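Local coordinates for restriction endonuclease (Mycobacterium sp., PDB 4F0Q) that cleaves DNA in a cytosine-modification-dependent manner, working as a tetrameric restriction endonuclease, at the interface of chains A and B. Sequence-based numbering; all coordinates share one arbitrary frame. Chains: chain A/B, Restriction endonuclease.

Contact 1: the interface of chains A and B. Residues chain A 448, 452; chain B 111, 113, 186, 188, 207.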
loop_
_atom_site.group_PDB
_atom_site.type_symbol
_atom_site.label_atom_id
_atom_site.label_comp_id
_atom_site.label_asym_id
_atom_site.label_seq_id
_atom_site.Cartn_x
_atom_site.Cartn_y
_atom_site.Cartn_z
ATOM N N ARG A 448 -7.392 15.819 -12.956
ATOM C CA ARG A 448 -6.535 16.050 -11.800
ATOM C C ARG A 448 -5.427 15.008 -11.711
ATOM O O ARG A 448 -5.558 13.900 -12.234
ATOM C CB ARG A 448 -7.361 16.026 -10.513
ATOM C CG ARG A 448 -8.575 16.936 -10.525
ATOM C CD ARG A 448 -9.287 16.897 -9.182
ATOM N NE ARG A 448 -10.557 17.616 -9.207
ATOM C CZ ARG A 448 -11.380 17.710 -8.168
ATOM N NH1 ARG A 448 -11.066 17.132 -7.016
ATOM N NH2 ARG A 448 -12.517 18.383 -8.278
ATOM N N GLU A 452 -3.744 14.190 -6.077
ATOM C CA GLU A 452 -4.843 15.032 -5.614
ATOM C C GLU A 452 -5.988 14.233 -4.986
ATOM O O GLU A 452 -6.832 14.799 -4.289
ATOM C CB GLU A 452 -5.368 15.908 -6.757
ATOM C CG GLU A 452 -4.324 16.849 -7.348
ATOM C CD GLU A 452 -4.864 17.692 -8.493
ATOM O OE1 GLU A 452 -5.951 18.290 -8.342
ATOM O OE2 GLU A 452 -4.199 17.756 -9.549
ATOM N N HIS B 111 -4.334 22.042 -16.396
ATOM C CA HIS B 111 -5.322 21.880 -15.335
ATOM C C HIS B 111 -4.985 22.724 -14.113
ATOM O O HIS B 111 -3.844 22.742 -13.658
ATOM C CB HIS B 111 -5.449 20.410 -14.930
ATOM C CG HIS B 111 -6.311 20.192 -13.726
ATOM N ND1 HIS B 111 -7.672 20.411 -13.735
ATOM C CD2 HIS B 111 -6.003 19.788 -12.471
ATOM C CE1 HIS B 111 -8.166 20.146 -12.539
ATOM N NE2 HIS B 111 -7.174 19.765 -11.754
ATOM N N ARG B 113 -6.580 23.698 -10.138
ATOM C CA ARG B 113 -7.572 23.556 -9.084
ATOM C C ARG B 113 -7.645 24.841 -8.278
ATOM O O ARG B 113 -6.745 25.131 -7.493
ATOM C CB ARG B 113 -7.197 22.415 -8.152
ATOM C CG ARG B 113 -8.248 22.132 -7.101
ATOM C CD ARG B 113 -9.346 21.223 -7.641
ATOM N NE ARG B 113 -10.133 20.640 -6.557
ATOM C CZ ARG B 113 -11.426 20.861 -6.353
ATOM N NH1 ARG B 113 -12.101 21.653 -7.169
ATOM N NH2 ARG B 113 -12.040 20.279 -5.331
ATOM N N ARG B 186 -15.819 22.225 -13.933
ATOM C CA ARG B 186 -16.473 21.679 -12.748
ATOM C C ARG B 186 -16.468 22.674 -11.593
ATOM O O ARG B 186 -15.435 23.261 -11.274
ATOM C CB ARG B 186 -15.797 20.374 -12.312
ATOM C CG ARG B 186 -16.486 19.676 -11.150
ATOM C CD ARG B 186 -15.683 18.479 -10.667
ATOM N NE ARG B 186 -15.489 17.483 -11.717
ATOM C CZ ARG B 186 -16.261 16.415 -11.888
ATOM N NH1 ARG B 186 -17.286 16.196 -11.075
ATOM N NH2 ARG B 186 -16.008 15.563 -12.872
ATOM N N GLU B 188 -17.528 22.909 -7.482
ATOM C CA GLU B 188 -17.901 22.128 -6.309
ATOM C C GLU B 188 -17.990 22.997 -5.062
ATOM O O GLU B 188 -17.272 23.991 -4.934
ATOM C CB GLU B 188 -16.891 21.004 -6.068
ATOM C CG GLU B 188 -16.858 19.934 -7.140
ATOM C CD GLU B 188 -15.816 18.871 -6.856
ATOM O OE1 GLU B 188 -14.976 19.091 -5.962
ATOM O OE2 GLU B 188 -15.839 17.814 -7.522
ATOM N N ASP B 207 -12.604 23.309 -11.020
ATOM C CA ASP B 207 -11.717 22.622 -11.949
ATOM C C ASP B 207 -11.596 23.445 -13.227
ATOM O O ASP B 207 -12.574 23.637 -13.953
ATOM C CB ASP B 207 -12.229 21.216 -12.263
ATOM C CG ASP B 207 -12.016 20.249 -11.114
ATOM O OD1 ASP B 207 -10.946 19.608 -11.071
ATOM O OD2 ASP B 207 -12.916 20.134 -10.255
HETATM O O HOH W 1 -13.135 17.187 -5.168
#

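Contact 2: the interface of chains A and B. Residues chain A 443, 445-446, 448; chain B 186, 207, 253.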
loop_
_atom_site.group_PDB
_atom_site.type_symbol
_atom_site.label_atom_id
_atom_site.label_comp_id
_atom_site.label_asym_id
_atom_site.label_seq_id
_atom_site.Cartn_x
_atom_site.Cartn_y
_atom_site.Cartn_z
ATOM N N ALA A 443 -19.371 12.280 -16.736
ATOM C CA ALA A 443 -19.370 13.187 -15.592
ATOM C C ALA A 443 -18.464 12.692 -14.468
ATOM O O ALA A 443 -18.321 13.353 -13.439
ATOM C CB ALA A 443 -20.788 13.393 -15.078
ATOM N N VAL A 445 -15.306 12.162 -14.982
ATOM C CA VAL A 445 -13.978 12.458 -15.502
ATOM C C VAL A 445 -13.431 13.793 -15.008
ATOM O O VAL A 445 -14.063 14.835 -15.178
ATOM C CB VAL A 445 -13.980 12.472 -17.043
ATOM C CG1 VAL A 445 -12.648 12.980 -17.572
ATOM C CG2 VAL A 445 -14.292 11.087 -17.587
ATOM N N THR A 446 -12.256 13.752 -14.387
ATOM C CA THR A 446 -11.519 14.966 -14.052
ATOM C C THR A 446 -10.108 14.844 -14.614
ATOM O O THR A 446 -9.649 13.744 -14.919
ATOM C CB THR A 446 -11.432 15.206 -12.530
ATOM O OG1 THR A 446 -10.369 14.424 -11.974
ATOM C CG2 THR A 446 -12.744 14.854 -11.844
ATOM N N ARG A 448 -7.392 15.819 -12.956
ATOM C CA ARG A 448 -6.535 16.050 -11.800
ATOM C C ARG A 448 -5.427 15.008 -11.711
ATOM O O ARG A 448 -5.558 13.900 -12.234
ATOM C CB ARG A 448 -7.361 16.026 -10.513
ATOM C CG ARG A 448 -8.575 16.936 -10.525
ATOM C CD ARG A 448 -9.287 16.897 -9.182
ATOM N NE ARG A 448 -10.557 17.616 -9.207
ATOM C CZ ARG A 448 -11.380 17.710 -8.168
ATOM N NH1 ARG A 448 -11.066 17.132 -7.016
ATOM N NH2 ARG A 448 -12.517 18.383 -8.278
ATOM N N ARG B 186 -15.819 22.225 -13.933
ATOM C CA ARG B 186 -16.473 21.679 -12.748
ATOM C C ARG B 186 -16.468 22.674 -11.593
ATOM O O ARG B 186 -15.435 23.261 -11.274
ATOM C CB ARG B 186 -15.797 20.374 -12.312
ATOM C CG ARG B 186 -16.486 19.676 -11.150
ATOM C CD ARG B 186 -15.683 18.479 -10.667
ATOM N NE ARG B 186 -15.489 17.483 -11.717
ATOM C CZ ARG B 186 -16.261 16.415 -11.888
ATOM N NH1 ARG B 186 -17.286 16.196 -11.075
ATOM N NH2 ARG B 186 -16.008 15.563 -12.872
ATOM N N ASP B 207 -12.604 23.309 -11.020
ATOM C CA ASP B 207 -11.717 22.622 -11.949
ATOM C C ASP B 207 -11.596 23.445 -13.227
ATOM O O ASP B 207 -12.574 23.637 -13.953
ATOM C CB ASP B 207 -12.229 21.216 -12.263
ATOM C CG ASP B 207 -12.016 20.249 -11.114
ATOM O OD1 ASP B 207 -10.946 19.608 -11.071
ATOM O OD2 ASP B 207 -12.916 20.134 -10.255
ATOM N N ARG B 253 -18.335 20.735 -24.319
ATOM C CA ARG B 253 -17.511 19.958 -23.393
ATOM C C ARG B 253 -16.698 18.877 -24.103
ATOM O O ARG B 253 -15.538 18.632 -23.763
ATOM C CB ARG B 253 -18.400 19.333 -22.310
ATOM C CG ARG B 253 -17.729 18.289 -21.425
ATOM C CD ARG B 253 -16.604 18.880 -20.590
ATOM N NE ARG B 253 -16.159 17.961 -19.544
ATOM C CZ ARG B 253 -15.005 18.072 -18.893
ATOM N NH1 ARG B 253 -14.170 19.057 -19.184
ATOM N NH2 ARG B 253 -14.683 17.191 -17.955
#

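Contact 1: the interface of chains A and B
A:Arg448 and B:Asp207 show how one arginine can tie a protein tail to a beta-sheet of its neighbour. The guanidinium grips the carboxylate side-on in a two-pronged salt bridge. A:Arg448 NE donates to B:Asp207 OD1 at 2.8 Å. The second prong runs from A:Arg448 NH2 to B:Asp207 OD2 at 2.7 Å. Both oxygens offer their syn lone pairs, and the two flat groups are nearly coplanar, 16° apart, although each acceptor lies somewhat tilted from the guanidinium plane. The arginine chain runs extended from CG to NE and crosses the aspartate at about a right angle, which brings its NE/NH2 edge to the carboxylate.

Over one face of the same guanidinium lies that of B:Arg113, stacked with 22° between planes and its CZ 3.3 Å from NH2 of A:Arg448. Such a pairing of like charges would be costly alone, but the acids around it probably offset the repulsion. B:Glu188 contributes OE1, which makes a long, weak bond to A:Arg448 NH2 and another weak one to B:Arg113 NH2, while B:Asp207 OD2 also forms a salt bridge with NH1 of B:Arg113. A water bridges A:Arg448 NH1 and B:Glu188 OE1, 2.8 Å from each.

Nearer the backbone, the aliphatic stem of A:Arg448 packs on B:His111, its CG 3.4 Å from NE2. With CG anti to the backbone N (chi1 172°), the B:His111 ring is placed beside this stem. A:Glu452 approaches the ring tip to tip, its OE1 at the edge 3.9 Å from B:His111 NE2, a contact too long to count as a hydrogen bond. Beside OD2 of B:Asp207, B:Arg186 NE makes a long same-chain salt bridge that may help orient it.

Chain A supplies a loop residue and the 3-10 helix 450-455 near its C-terminus; chain B supplies strands 111-115, 176-194 and 199-210, whose side chains together form the receiving surface.

Contact 2: the interface of chains A and B
B:Arg186 meets the carbonyl oxygens of A:Ala443 and A:Val445 because its chain first runs outward, with CG anti to the backbone N, and then bends at chi3 (-60°). That turn swings the guanidinium toward the incoming chain and places NH2 where the two backbone oxygens converge. On the other side of the contact, the methyl CG2 of A:Thr446 stands anti to its carbonyl carbon and is directed at the arginine.

NH2 is the shared donor of the arrangement. The bond from B:Arg186 NH2 to A:Ala443 O is 3.2 Å long. It is fairly straight, 165° at the hydrogen. From B:Arg186 NH2 to A:Val445 O the distance is 3.1 Å. This second bond is more bent, 143°. Both oxygens lie at the guanidinium edge, in its plane, yet each carbonyl receives the nitrogen from above its own plane and not on a lone pair. The grip thus follows the arginine's preferred geometry more closely than that of its acceptors. Since both acceptors belong to the backbone, it would be expected to depend more on the course of the chain than on its side chains.

A:Thr446 crosses the arginine obliquely: A:Thr446 CG2 lies 3.8 Å from B:Arg186 CZ, adding an apolar contact beside the polar one. From another direction B:Arg253 brings NH2 to 3.7 Å from A:Val445 O, too far to count as a hydrogen bond here, though its charge may favour that carbonyl. The salt bridge of A:Arg448 with B:Asp207 lies alongside.

Within the tetrameric enzyme, the site appears to hold the stretch following helix 430-440, including the 3-10 helix 442-444, against the partner's strand 176-194, and so would contribute to joining two copies through main-chain recognition.

Contact 1 and contact 2 are adjoining parts of one interface, the centres of their C-alpha atoms about 7 Å apart, and A:Arg448, B:Arg186 and B:Asp207 belong to both. Chain A enters through consecutive parts of its C-terminal tail, while strands 176-194 and 199-210 of chain B serve each contact. Charge pairing dominates contact 1 and backbone capture contact 2, so that the tail is likely fixed in both position and course. The interface is not an exact two-fold: the tail of one copy meets a different surface of the next, which may contribute to how the tetramer is built.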